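Local coordinates for alternansucrase (Leuconostoc mesenteroides, PDB 6HVG), which is a large multidomain member of glycoside hydrolase family 70 that combines a TIM-barrel-type family sequence with choline-binding-type repeats on either side of it, at residues E404-Y409 with L1191-T1196; P445-Q450 with Y1304-Y1309; A1266-F1271 with T1347-R1352. One frame throughout, in Å; residues are numbered along the deposited sequence.

Contact 1. Residues E404-Y409 with L1191-T1196; sequences ENVDGY and LYVANT
Leu1191 places its CD1 methyl over one face of the Tyr409 ring, while the carbonyl oxygen Val406 O lies in the ring plane at its edge. The geometry fits a CH-pi contact: Leu1191 CD1 stands 3.7 Å from the centroid of the Tyr409 ring and 30° off the ring normal. The methyl is shifted toward the phenol end, since Leu1191 CD1 is 3.3 Å from Tyr409 CE1 and 3.4 Å from Tyr409 CZ. The two side chains cross at about a right angle. With CG anti to its carbonyl carbon (chi1 -67°), the tyrosine leaves the loop toward the strand, and its hydroxyl continues past the leucine to bond with Arg543 O.

A second, wider touch joins two valines, Val406 CG2 and Val1193 CG2 being 4.2 Å apart. Leu1191 and Val1193 are alternate residues of strand 1190-1197, an outermost strand of a six-stranded antiparallel sheet. Val406 also reaches Val1169 on the neighbouring strand 1166-1175.

The loop presents its two contacting residues from the ends of a type I' beta turn. Backbone bonds run both ways between them, with Tyr409 N to Val406 O at 2.8 Å and Val406 N to Tyr409 O at 3.1 Å. An Asx motif adds a third tie, Asn405 OD1 accepting from Gly408 N at 2.9 Å, in the carbonyl plane and on a lone pair. The backbone of Gly408 is bonded in turn to that of Ile1273.

No hydrogen bond crosses between 404-409 and 1191-1196. The turn therefore does not extend the sheet as another strand; it lies against it through methyls and one aromatic face, an association that is apolar in chemistry and largely buried.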
ATOM      1  N   GLU A 404     -28.062  10.833 -22.468  1.00 57.28           N
ATOM      2  CA  GLU A 404     -27.620  10.408 -21.138  1.00 56.21           C
ATOM      3  C   GLU A 404     -26.311  11.112 -20.850  1.00 54.82           C
ATOM      4  O   GLU A 404     -25.430  11.156 -21.708  1.00 56.22           O
ATOM      5  CB  GLU A 404     -27.442   8.882 -21.064  1.00 59.52           C
ATOM      6  CG  GLU A 404     -28.759   8.097 -21.066  1.00 60.84           C
ATOM      7  CD  GLU A 404     -28.570   6.586 -21.126  1.00 60.85           C
ATOM      8  OE1 GLU A 404     -27.420   6.100 -21.205  1.00 61.24           O
ATOM      9  OE2 GLU A 404     -29.585   5.865 -21.062  1.00 58.98           O
ATOM     10  N   ASN A 405     -26.161  11.644 -19.645  1.00 56.32           N
ATOM     11  CA  ASN A 405     -25.035  12.523 -19.348  1.00 54.54           C
ATOM     12  C   ASN A 405     -24.710  12.649 -17.868  1.00 52.17           C
ATOM     13  O   ASN A 405     -25.450  12.201 -17.012  1.00 53.85           O
ATOM     14  CB  ASN A 405     -25.340  13.910 -19.897  1.00 56.29           C
ATOM     15  CG  ASN A 405     -26.421  14.624 -19.109  1.00 58.23           C
ATOM     16  OD1 ASN A 405     -26.168  15.629 -18.432  1.00 60.60           O
ATOM     17  ND2 ASN A 405     -27.629  14.127 -19.205  1.00 60.32           N
ATOM     18  N   VAL A 406     -23.581  13.286 -17.594  1.00 51.00           N
ATOM     19  CA  VAL A 406     -23.181  13.692 -16.251  1.00 46.82           C
ATOM     20  C   VAL A 406     -22.818  15.168 -16.345  1.00 45.74           C
ATOM     21  O   VAL A 406     -21.941  15.553 -17.123  1.00 43.75           O
ATOM     22  CB  VAL A 406     -21.966  12.886 -15.773  1.00 47.63           C
ATOM     23  CG1 VAL A 406     -21.650  13.183 -14.305  1.00 48.68           C
ATOM     24  CG2 VAL A 406     -22.198  11.391 -15.991  1.00 46.81           C
ATOM     25  N   ASP A 407     -23.499  15.991 -15.560  1.00 49.37           N
ATOM     26  CA  ASP A 407     -23.311  17.466 -15.547  1.00 53.77           C
ATOM     27  C   ASP A 407     -23.224  18.087 -16.925  1.00 50.71           C
ATOM     28  O   ASP A 407     -22.483  19.050 -17.135  1.00 51.76           O
ATOM     29  CB  ASP A 407     -22.090  17.877 -14.694  1.00 55.61           C
ATOM     30  CG  ASP A 407     -22.312  17.652 -13.208  1.00 58.50           C
ATOM     31  OD1 ASP A 407     -23.470  17.391 -12.809  1.00 60.40           O
ATOM     32  OD2 ASP A 407     -21.329  17.741 -12.441  1.00 62.28           O
ATOM     33  N   GLY A 408     -24.001  17.534 -17.850  1.00 51.13           N
ATOM     34  CA  GLY A 408     -24.024  18.019 -19.225  1.00 55.68           C
ATOM     35  C   GLY A 408     -23.070  17.333 -20.182  1.00 55.02           C
ATOM     36  O   GLY A 408     -23.298  17.319 -21.387  1.00 60.63           O
ATOM     37  N   TYR A 409     -21.989  16.779 -19.656  1.00 54.95           N
ATOM     38  CA  TYR A 409     -20.990  16.144 -20.488  1.00 52.97           C
ATOM     39  C   TYR A 409     -21.442  14.754 -20.908  1.00 52.29           C
ATOM     40  O   TYR A 409     -22.348  14.193 -20.288  1.00 51.44           O
ATOM     41  CB  TYR A 409     -19.689  16.049 -19.732  1.00 50.28           C
ATOM     42  CG  TYR A 409     -19.081  17.381 -19.468  1.00 48.33           C
ATOM     43  CD1 TYR A 409     -18.246  17.979 -20.390  1.00 47.49           C
ATOM     44  CD2 TYR A 409     -19.360  18.063 -18.309  1.00 50.70           C
ATOM     45  CE1 TYR A 409     -17.693  19.216 -20.158  1.00 47.31           C
ATOM     46  CE2 TYR A 409     -18.800  19.304 -18.061  1.00 49.71           C
ATOM     47  CZ  TYR A 409     -17.968  19.871 -18.991  1.00 48.00           C
ATOM     48  OH  TYR A 409     -17.399  21.097 -18.751  1.00 48.42           O
ATOM     49  N   LEU A1191     -11.065  16.055 -17.551  1.00 45.56           N
ATOM     50  CA  LEU A1191     -12.400  15.870 -17.019  1.00 46.85           C
ATOM     51  C   LEU A1191     -12.611  14.385 -16.765  1.00 47.29           C
ATOM     52  O   LEU A1191     -12.213  13.521 -17.560  1.00 44.22           O
ATOM     53  CB  LEU A1191     -13.487  16.449 -17.944  1.00 46.77           C
ATOM     54  CG  LEU A1191     -13.465  17.955 -18.254  1.00 45.99           C
ATOM     55  CD1 LEU A1191     -14.853  18.447 -18.652  1.00 47.27           C
ATOM     56  CD2 LEU A1191     -12.944  18.803 -17.112  1.00 45.13           C
ATOM     57  N   TYR A1192     -13.249  14.106 -15.634  1.00 48.47           N
ATOM     58  CA  TYR A1192     -13.368  12.748 -15.119  1.00 47.26           C
ATOM     59  C   TYR A1192     -14.704  12.630 -14.431  1.00 45.93           C
ATOM     60  O   TYR A1192     -15.170  13.598 -13.832  1.00 43.55           O
ATOM     61  CB  TYR A1192     -12.258  12.495 -14.106  1.00 46.06           C
ATOM     62  CG  TYR A1192     -11.995  11.055 -13.784  1.00 44.57           C
ATOM     63  CD1 TYR A1192     -11.187  10.292 -14.591  1.00 45.39           C
ATOM     64  CD2 TYR A1192     -12.496  10.483 -12.641  1.00 44.55           C
ATOM     65  CE1 TYR A1192     -10.917   8.970 -14.290  1.00 47.23           C
ATOM     66  CE2 TYR A1192     -12.239   9.170 -12.331  1.00 45.32           C
ATOM     67  CZ  TYR A1192     -11.447   8.416 -13.155  1.00 46.97           C
ATOM     68  OH  TYR A1192     -11.198   7.092 -12.845  1.00 49.09           O
ATOM     69  N   VAL A1193     -15.320  11.457 -14.547  1.00 45.88           N
ATOM     70  CA  VAL A1193     -16.555  11.162 -13.845  1.00 44.52           C
ATOM     71  C   VAL A1193     -16.177  10.455 -12.562  1.00 45.42           C
ATOM     72  O   VAL A1193     -15.630   9.370 -12.593  1.00 44.84           O
ATOM     73  CB  VAL A1193     -17.472  10.244 -14.659  1.00 43.41           C
ATOM     74  CG1 VAL A1193     -18.647   9.781 -13.823  1.00 45.57           C
ATOM     75  CG2 VAL A1193     -17.985  10.971 -15.882  1.00 44.57           C
ATOM     76  N   ALA A1194     -16.472  11.091 -11.437  1.00 47.38           N
ATOM     77  CA  ALA A1194     -16.217  10.516 -10.132  1.00 48.09           C
ATOM     78  C   ALA A1194     -17.525  10.285  -9.397  1.00 47.98           C
ATOM     79  O   ALA A1194     -18.548  10.840  -9.767  1.00 49.32           O
ATOM     80  CB  ALA A1194     -15.329  11.445  -9.330  1.00 48.70           C
ATOM     81  N   ASN A1195     -17.482   9.439  -8.372  1.00 48.81           N
ATOM     82  CA  ASN A1195     -18.627   9.221  -7.504  1.00 49.62           C
ATOM     83  C   ASN A1195     -18.438  10.016  -6.211  1.00 48.02           C
ATOM     84  O   ASN A1195     -17.803   9.553  -5.288  1.00 46.98           O
ATOM     85  CB  ASN A1195     -18.826   7.732  -7.230  1.00 46.96           C
ATOM     86  CG  ASN A1195     -19.664   7.056  -8.279  1.00 46.72           C
ATOM     87  OD1 ASN A1195     -19.156   6.635  -9.293  1.00 45.23           O
ATOM     88  ND2 ASN A1195     -20.963   6.957  -8.043  1.00 50.44           N
ATOM     89  N   THR A1196     -19.027  11.206  -6.170  1.00 48.60           N
ATOM     90  CA  THR A1196     -18.749  12.186  -5.127  1.00 48.85           C
ATOM     91  C   THR A1196     -19.967  12.678  -4.355  1.00 48.49           C
ATOM     92  O   THR A1196     -19.817  13.354  -3.339  1.00 46.80           O
ATOM     93  CB  THR A1196     -18.102  13.436  -5.755  1.00 49.03           C
ATOM     94  OG1 THR A1196     -18.854  13.818  -6.920  1.00 49.09           O
ATOM     95  CG2 THR A1196     -16.671  13.138  -6.151  1.00 48.25           C
TER

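Contact 2. Residues P445-Q450 with Y1304-Y1309; sequences PDKQTQ and YSISGY
Ile1306 directs its CD1 methyl at the first turn of helix 447-462, where Asp446 is the N-cap residue; the isoleucine itself is the second residue of a type I beta turn, Ser1305 to Gly1308. The contact thus sets a turn against a helix N-terminus.

Van der Waals contact comes first, and every close approach between the segments is made by one methyl. Ile1306 CD1 is 3.4 Å from Asp446 C and 3.7 Å from Lys447 N, so it rests on the peptide link entering the helix. Side chains come in beside it at slanting angles, with Lys447 CG, the one side-chain carbon among these partners, at 4.2 Å from Ile1306 CD1 and Gln450 OE1 at 3.7 Å from the same methyl. The isoleucine reaches this far because CG1 is anti to its carbonyl carbon and the chain then continues extended (chi2 -168°). Gln474 of helix 474-495 also touches Ile1306.

Hydrogen bonds, by contrast, lie within each segment or lead outside both. Thr449 N donates to Asp446 OD1 over 2.9 Å with an N-H...O angle of 155°, nearly in line with the carboxylate C-O bond, and this caps the helix. The other carboxylate oxygen, OD2, accepts from Trp1265 NE1. Lys447 NZ leaves the contact for Ala470 O and Gln380 OE1. Gln450, running extended beyond CG, is held at both ends of its amide, OE1 by Gln474 and NE2 by Asn478, which fixes the amide rotation beside the methyl.

In the turn, Ile1306 O accepts from Gln385 NE2, while Ser1307 OG bonds to Trp443 NE1, just upstream of the helix. The turn is closed by Gly1308 N donating to Ser1305 O at 2.8 Å.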
ATOM      1  N   PRO A 445     -14.887   8.815 -31.460  1.00 47.24           N
ATOM      2  CA  PRO A 445     -13.898   9.855 -31.256  1.00 46.04           C
ATOM      3  C   PRO A 445     -12.821   9.921 -32.335  1.00 46.13           C
ATOM      4  O   PRO A 445     -12.295  10.999 -32.603  1.00 51.59           O
ATOM      5  CB  PRO A 445     -13.286   9.493 -29.913  1.00 45.93           C
ATOM      6  CG  PRO A 445     -13.497   8.036 -29.769  1.00 46.09           C
ATOM      7  CD  PRO A 445     -14.782   7.744 -30.459  1.00 47.37           C
ATOM      8  N   ASP A 446     -12.508   8.790 -32.945  1.00 46.17           N
ATOM      9  CA  ASP A 446     -11.398   8.665 -33.906  1.00 45.49           C
ATOM     10  C   ASP A 446     -11.584   7.368 -34.727  1.00 43.27           C
ATOM     11  O   ASP A 446     -12.402   6.518 -34.399  1.00 41.81           O
ATOM     12  CB  ASP A 446     -10.042   8.674 -33.172  1.00 44.53           C
ATOM     13  CG  ASP A 446     -10.078   7.878 -31.838  1.00 50.27           C
ATOM     14  OD1 ASP A 446     -10.221   6.637 -31.886  1.00 51.76           O
ATOM     15  OD2 ASP A 446     -10.011   8.507 -30.753  1.00 48.03           O
ATOM     16  N   LYS A 447     -10.799   7.209 -35.776  1.00 42.65           N
ATOM     17  CA  LYS A 447     -10.903   6.039 -36.637  1.00 43.38           C
ATOM     18  C   LYS A 447     -10.472   4.735 -35.971  1.00 43.76           C
ATOM     19  O   LYS A 447     -11.079   3.703 -36.207  1.00 45.04           O
ATOM     20  CB  LYS A 447     -10.100   6.260 -37.919  1.00 45.22           C
ATOM     21  CG  LYS A 447     -10.823   7.176 -38.887  1.00 46.27           C
ATOM     22  CD  LYS A 447      -9.973   7.496 -40.086  1.00 44.69           C
ATOM     23  CE  LYS A 447     -10.007   6.394 -41.094  1.00 45.47           C
ATOM     24  NZ  LYS A 447      -8.878   6.542 -42.052  1.00 48.66           N
ATOM     25  N   GLN A 448      -9.458   4.783 -35.123  1.00 44.00           N
ATOM     26  CA  GLN A 448      -9.022   3.601 -34.377  1.00 45.88           C
ATOM     27  C   GLN A 448     -10.157   3.038 -33.539  1.00 45.84           C
ATOM     28  O   GLN A 448     -10.448   1.856 -33.609  1.00 46.40           O
ATOM     29  CB  GLN A 448      -7.852   3.966 -33.452  1.00 48.51           C
ATOM     30  CG  GLN A 448      -7.203   2.805 -32.716  1.00 49.84           C
ATOM     31  CD  GLN A 448      -6.583   1.777 -33.640  1.00 51.03           C
ATOM     32  OE1 GLN A 448      -5.400   1.872 -33.998  1.00 55.57           O
ATOM     33  NE2 GLN A 448      -7.384   0.821 -34.074  1.00 50.29           N
ATOM     34  N   THR A 449     -10.819   3.900 -32.766  1.00 45.21           N
ATOM     35  CA  THR A 449     -11.946   3.485 -31.972  1.00 43.44           C
ATOM     36  C   THR A 449     -13.063   2.979 -32.862  1.00 45.62           C
ATOM     37  O   THR A 449     -13.689   1.970 -32.567  1.00 51.02           O
ATOM     38  CB  THR A 449     -12.486   4.633 -31.122  1.00 44.70           C
ATOM     39  OG1 THR A 449     -11.432   5.203 -30.357  1.00 42.47           O
ATOM     40  CG2 THR A 449     -13.557   4.117 -30.148  1.00 45.85           C
ATOM     41  N   GLN A 450     -13.333   3.671 -33.958  1.00 46.12           N
ATOM     42  CA  GLN A 450     -14.378   3.221 -34.878  1.00 48.06           C
ATOM     43  C   GLN A 450     -14.082   1.817 -35.376  1.00 46.90           C
ATOM     44  O   GLN A 450     -14.967   0.980 -35.406  1.00 47.59           O
ATOM     45  CB  GLN A 450     -14.523   4.179 -36.072  1.00 49.77           C
ATOM     46  CG  GLN A 450     -15.624   3.793 -37.051  1.00 50.51           C
ATOM     47  CD  GLN A 450     -16.070   4.932 -37.918  1.00 51.94           C
ATOM     48  OE1 GLN A 450     -15.496   6.023 -37.873  1.00 55.93           O
ATOM     49  NE2 GLN A 450     -17.068   4.686 -38.769  1.00 54.11           N
ATOM     50  N   TYR A1304      -9.436  17.746 -40.401  1.00 39.52           N
ATOM     51  CA  TYR A1304     -10.750  17.852 -39.798  1.00 41.25           C
ATOM     52  C   TYR A1304     -11.081  16.532 -39.090  1.00 43.75           C
ATOM     53  O   TYR A1304     -10.931  15.455 -39.671  1.00 44.52           O
ATOM     54  CB  TYR A1304     -11.800  18.167 -40.870  1.00 43.00           C
ATOM     55  CG  TYR A1304     -11.764  19.589 -41.339  1.00 43.03           C
ATOM     56  CD1 TYR A1304     -10.801  20.033 -42.252  1.00 44.12           C
ATOM     57  CD2 TYR A1304     -12.694  20.500 -40.882  1.00 43.72           C
ATOM     58  CE1 TYR A1304     -10.770  21.353 -42.675  1.00 45.45           C
ATOM     59  CE2 TYR A1304     -12.677  21.815 -41.305  1.00 45.36           C
ATOM     60  CZ  TYR A1304     -11.724  22.234 -42.190  1.00 45.53           C
ATOM     61  OH  TYR A1304     -11.743  23.548 -42.551  1.00 46.37           O
ATOM     62  N   SER A1305     -11.542  16.633 -37.850  1.00 43.52           N
ATOM     63  CA  SER A1305     -11.870  15.461 -37.043  1.00 45.10           C
ATOM     64  C   SER A1305     -13.163  14.778 -37.479  1.00 46.86           C
ATOM     65  O   SER A1305     -13.911  15.343 -38.273  1.00 49.07           O
ATOM     66  CB  SER A1305     -11.986  15.877 -35.597  1.00 44.04           C
ATOM     67  OG  SER A1305     -13.004  16.851 -35.461  1.00 46.75           O
ATOM     68  N   ILE A1306     -13.426  13.582 -36.945  1.00 45.97           N
ATOM     69  CA  ILE A1306     -14.641  12.842 -37.287  1.00 44.81           C
ATOM     70  C   ILE A1306     -15.904  13.653 -36.974  1.00 44.17           C
ATOM     71  O   ILE A1306     -16.939  13.427 -37.576  1.00 43.00           O
ATOM     72  CB  ILE A1306     -14.711  11.490 -36.566  1.00 47.14           C
ATOM     73  CG1 ILE A1306     -13.646  10.576 -37.120  1.00 51.98           C
ATOM     74  CG2 ILE A1306     -16.059  10.823 -36.766  1.00 48.35           C
ATOM     75  CD1 ILE A1306     -13.777   9.128 -36.703  1.00 55.04           C
ATOM     76  N   SER A1307     -15.809  14.584 -36.036  1.00 42.04           N
ATOM     77  CA  SER A1307     -16.932  15.412 -35.669  1.00 43.74           C
ATOM     78  C   SER A1307     -17.067  16.654 -36.547  1.00 42.97           C
ATOM     79  O   SER A1307     -17.997  17.445 -36.374  1.00 44.33           O
ATOM     80  CB  SER A1307     -16.790  15.845 -34.209  1.00 46.78           C
ATOM     81  OG  SER A1307     -16.773  14.714 -33.348  1.00 48.49           O
ATOM     82  N   GLY A1308     -16.170  16.820 -37.502  1.00 40.25           N
ATOM     83  CA  GLY A1308     -16.285  17.889 -38.473  1.00 41.01           C
ATOM     84  C   GLY A1308     -15.602  19.201 -38.179  1.00 41.27           C
ATOM     85  O   GLY A1308     -15.900  20.179 -38.846  1.00 45.16           O
ATOM     86  N   TYR A1309     -14.685  19.242 -37.221  1.00 41.95           N
ATOM     87  CA  TYR A1309     -14.060  20.522 -36.828  1.00 42.02           C
ATOM     88  C   TYR A1309     -12.589  20.562 -37.182  1.00 41.91           C
ATOM     89  O   TYR A1309     -11.936  19.522 -37.237  1.00 42.64           O
ATOM     90  CB  TYR A1309     -14.226  20.760 -35.357  1.00 41.56           C
ATOM     91  CG  TYR A1309     -15.653  20.745 -34.913  1.00 44.46           C
ATOM     92  CD1 TYR A1309     -16.475  21.832 -35.133  1.00 46.01           C
ATOM     93  CD2 TYR A1309     -16.187  19.636 -34.236  1.00 47.81           C
ATOM     94  CE1 TYR A1309     -17.798  21.839 -34.693  1.00 49.43           C
ATOM     95  CE2 TYR A1309     -17.515  19.626 -33.795  1.00 49.61           C
ATOM     96  CZ  TYR A1309     -18.316  20.736 -34.033  1.00 50.57           C
ATOM     97  OH  TYR A1309     -19.626  20.760 -33.633  1.00 51.56           O
TER

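Contact 3. Residues A1266-F1271 with T1347-R1352; sequences ATNQYF and TSVNTR
Asn1268 meets Ser1348 and Val1349 at the surface, where a loop within the family 70 sequence range touches the connection between strands 1342-1345 and 1354-1357, in a C-terminal region with cell-wall-binding-type repeats. Even the nearest CA pair, Asn1268 with Ser1348, is 8.1 Å apart, so side chains alone bridge the gap.

Asn1268 and Val1349 form the better-packed part, burying 46 and 23 Å² against each other's loops. With CG anti to its carbonyl carbon (chi1 -63°), Asn1268 carries its amide across from a backbone in the left-handed region (phi 62°). Its OD1 lies 4.1 Å from Val1349 CG2, the two side chains roughly perpendicular. Weak hydrogen bonds outside the contact, OD1 with Lys1263 NZ and ND2 with Thr1314 OG1, may help to orient the amide.

Looser is the solvent side, where the exposed Ser1348 buries just 17 Å². No hydrogen bond links the two segments, and only about 90 Å² is buried in all. Ser1348 N has its own weak bond to Asp1313 OD2. Though less buried, the serine hydroxyl makes the nearer approach, Ser1348 OG standing 3.6 Å from Asn1268 ND2.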
ATOM      1  N   ALA A1266      -9.681  17.783 -32.218  1.00 41.33           N
ATOM      2  CA  ALA A1266      -9.247  18.891 -33.060  1.00 41.18           C
ATOM      3  C   ALA A1266      -9.192  20.225 -32.337  1.00 41.79           C
ATOM      4  O   ALA A1266      -8.219  20.969 -32.454  1.00 39.71           O
ATOM      5  CB  ALA A1266     -10.173  18.992 -34.238  1.00 40.69           C
ATOM      6  N   THR A1267     -10.258  20.520 -31.596  1.00 42.97           N
ATOM      7  CA  THR A1267     -10.378  21.753 -30.839  1.00 43.19           C
ATOM      8  C   THR A1267     -10.085  21.576 -29.360  1.00 44.20           C
ATOM      9  O   THR A1267      -9.882  22.555 -28.661  1.00 46.96           O
ATOM     10  CB  THR A1267     -11.794  22.271 -30.946  1.00 44.67           C
ATOM     11  OG1 THR A1267     -12.697  21.247 -30.537  1.00 46.91           O
ATOM     12  CG2 THR A1267     -12.108  22.644 -32.369  1.00 44.35           C
ATOM     13  N   ASN A1268     -10.028  20.321 -28.907  1.00 48.46           N
ATOM     14  CA  ASN A1268      -9.866  19.940 -27.498  1.00 47.06           C
ATOM     15  C   ASN A1268     -10.998  20.402 -26.582  1.00 49.60           C
ATOM     16  O   ASN A1268     -10.846  20.387 -25.389  1.00 52.42           O
ATOM     17  CB  ASN A1268      -8.517  20.377 -26.975  1.00 46.23           C
ATOM     18  CG  ASN A1268      -7.370  19.685 -27.695  1.00 50.93           C
ATOM     19  OD1 ASN A1268      -7.212  18.460 -27.618  1.00 50.59           O
ATOM     20  ND2 ASN A1268      -6.532  20.478 -28.358  1.00 55.14           N
ATOM     21  N   GLN A1269     -12.148  20.744 -27.155  1.00 51.26           N
ATOM     22  CA  GLN A1269     -13.321  21.117 -26.396  1.00 50.15           C
ATOM     23  C   GLN A1269     -14.148  19.875 -26.099  1.00 48.37           C
ATOM     24  O   GLN A1269     -14.236  18.969 -26.927  1.00 45.26           O
ATOM     25  CB  GLN A1269     -14.152  22.126 -27.192  1.00 55.60           C
ATOM     26  CG  GLN A1269     -15.338  22.697 -26.432  1.00 57.10           C
ATOM     27  CD  GLN A1269     -16.105  23.700 -27.247  1.00 55.12           C
ATOM     28  OE1 GLN A1269     -15.761  23.977 -28.389  1.00 54.62           O
ATOM     29  NE2 GLN A1269     -17.167  24.238 -26.669  1.00 54.73           N
ATOM     30  N   TYR A1270     -14.744  19.825 -24.908  1.00 47.48           N
ATOM     31  CA  TYR A1270     -15.527  18.663 -24.500  1.00 46.90           C
ATOM     32  C   TYR A1270     -16.967  18.867 -24.922  1.00 45.00           C
ATOM     33  O   TYR A1270     -17.463  19.982 -24.909  1.00 51.00           O
ATOM     34  CB  TYR A1270     -15.441  18.451 -22.986  1.00 47.38           C
ATOM     35  CG  TYR A1270     -14.117  17.871 -22.459  1.00 48.16           C
ATOM     36  CD1 TYR A1270     -13.054  18.699 -22.118  1.00 47.54           C
ATOM     37  CD2 TYR A1270     -13.940  16.501 -22.274  1.00 47.15           C
ATOM     38  CE1 TYR A1270     -11.868  18.188 -21.622  1.00 43.43           C
ATOM     39  CE2 TYR A1270     -12.748  15.990 -21.786  1.00 44.60           C
ATOM     40  CZ  TYR A1270     -11.732  16.845 -21.453  1.00 43.21           C
ATOM     41  OH  TYR A1270     -10.550  16.346 -20.991  1.00 48.33           O
ATOM     42  N   PHE A1271     -17.654  17.805 -25.295  1.00 43.47           N
ATOM     43  CA  PHE A1271     -19.054  17.960 -25.696  1.00 47.93           C
ATOM     44  C   PHE A1271     -19.913  18.304 -24.490  1.00 49.02           C
ATOM     45  O   PHE A1271     -19.687  17.796 -23.392  1.00 52.61           O
ATOM     46  CB  PHE A1271     -19.576  16.695 -26.413  1.00 49.71           C
ATOM     47  CG  PHE A1271     -18.732  16.287 -27.597  1.00 48.36           C
ATOM     48  CD1 PHE A1271     -18.595  17.149 -28.674  1.00 46.84           C
ATOM     49  CD2 PHE A1271     -18.035  15.092 -27.604  1.00 47.08           C
ATOM     50  CE1 PHE A1271     -17.800  16.815 -29.740  1.00 48.20           C
ATOM     51  CE2 PHE A1271     -17.241  14.747 -28.684  1.00 46.52           C
ATOM     52  CZ  PHE A1271     -17.122  15.604 -29.747  1.00 46.86           C
ATOM     53  N   THR A1347       1.131  24.479 -26.354  1.00 64.46           N
ATOM     54  CA  THR A1347      -0.259  24.061 -26.652  1.00 63.82           C
ATOM     55  C   THR A1347      -1.202  24.300 -25.494  1.00 65.34           C
ATOM     56  O   THR A1347      -0.771  24.384 -24.348  1.00 69.75           O
ATOM     57  CB  THR A1347      -0.364  22.549 -26.982  1.00 64.10           C
ATOM     58  OG1 THR A1347       0.743  22.173 -27.780  1.00 67.09           O
ATOM     59  CG2 THR A1347      -1.646  22.181 -27.786  1.00 68.17           C
ATOM     60  N   SER A1348      -2.497  24.381 -25.808  1.00 69.91           N
ATOM     61  CA  SER A1348      -3.566  24.345 -24.798  1.00 72.69           C
ATOM     62  C   SER A1348      -3.391  23.167 -23.835  1.00 71.17           C
ATOM     63  O   SER A1348      -3.577  23.327 -22.633  1.00 68.41           O
ATOM     64  CB  SER A1348      -4.964  24.273 -25.459  1.00 74.08           C
ATOM     65  OG  SER A1348      -5.140  23.121 -26.275  1.00 68.30           O
ATOM     66  N   VAL A1349      -3.041  21.996 -24.376  1.00 66.92           N
ATOM     67  CA  VAL A1349      -2.661  20.849 -23.571  1.00 64.28           C
ATOM     68  C   VAL A1349      -1.199  21.038 -23.137  1.00 66.77           C
ATOM     69  O   VAL A1349      -0.297  20.708 -23.885  1.00 68.89           O
ATOM     70  CB  VAL A1349      -2.805  19.527 -24.373  1.00 64.98           C
ATOM     71  CG1 VAL A1349      -2.420  18.331 -23.510  1.00 65.85           C
ATOM     72  CG2 VAL A1349      -4.225  19.362 -24.920  1.00 60.21           C
ATOM     73  N   ASN A1350      -0.993  21.565 -21.929  1.00 71.46           N
ATOM     74  CA  ASN A1350       0.324  21.983 -21.396  1.00 69.67           C
ATOM     75  C   ASN A1350       1.337  20.889 -21.213  1.00 68.91           C
ATOM     76  O   ASN A1350       2.533  21.143 -21.324  1.00 67.98           O
ATOM     77  CB  ASN A1350       0.158  22.648 -20.024  1.00 73.63           C
ATOM     78  CG  ASN A1350      -0.460  24.023 -20.123  1.00 81.05           C
ATOM     79  OD1 ASN A1350      -0.776  24.508 -21.220  1.00 94.92           O
ATOM     80  ND2 ASN A1350      -0.640  24.659 -18.984  1.00 81.29           N
ATOM     81  N   THR A1351       0.869  19.682 -20.908  1.00 65.13           N
ATOM     82  CA  THR A1351       1.768  18.566 -20.695  1.00 63.90           C
ATOM     83  C   THR A1351       2.572  18.240 -21.948  1.00 60.95           C
ATOM     84  O   THR A1351       3.711  17.749 -21.873  1.00 57.30           O
ATOM     85  CB  THR A1351       1.017  17.313 -20.209  1.00 63.46           C
ATOM     86  OG1 THR A1351      -0.231  17.182 -20.909  1.00 65.20           O
ATOM     87  CG2 THR A1351       0.767  17.409 -18.745  1.00 62.49           C
ATOM     88  N   ARG A1352       1.980  18.518 -23.106  1.00 61.56           N
ATOM     89  CA  ARG A1352       2.630  18.254 -24.380  1.00 59.60           C
ATOM     90  C   ARG A1352       3.668  19.312 -24.768  1.00 52.75           C
ATOM     91  O   ARG A1352       4.434  19.092 -25.688  1.00 50.72           O
ATOM     92  CB  ARG A1352       1.598  18.065 -25.472  1.00 63.03           C
ATOM     93  CG  ARG A1352       0.490  17.084 -25.111  1.00 66.47           C
ATOM     94  CD  ARG A1352       0.174  16.259 -26.337  1.00 71.22           C
ATOM     95  NE  ARG A1352      -1.128  15.603 -26.274  1.00 73.22           N
ATOM     96  CZ  ARG A1352      -1.413  14.454 -26.884  1.00 74.02           C
ATOM     97  NH1 ARG A1352      -0.483  13.809 -27.587  1.00 83.89           N
ATOM     98  NH2 ARG A1352      -2.625  13.950 -26.788  1.00 68.64           N
TER

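In the fold
Along the chain the segments run 404-409, 445-450, 1191-1196, 1266-1271, 1304-1309, 1347-1352, so contacts 1 and 2 interleave, as do contacts 2 and 3, whereas contact 1 closes before contact 3 opens. Contacts 1 and 2 do not touch: centres 22 Å apart, nearest atoms about 13 Å. Contact 3 touches both, its centre 19 Å from that of contact 1 and 15 Å from that of contact 2: Phe1271 O is 3.3 Å from Tyr409 CD1, and Ala1266 CB 3.5 Å from Tyr1309 O. Together they bring segments from early and late in the chain side by side, consistent with the U-shaped chain path known in this family.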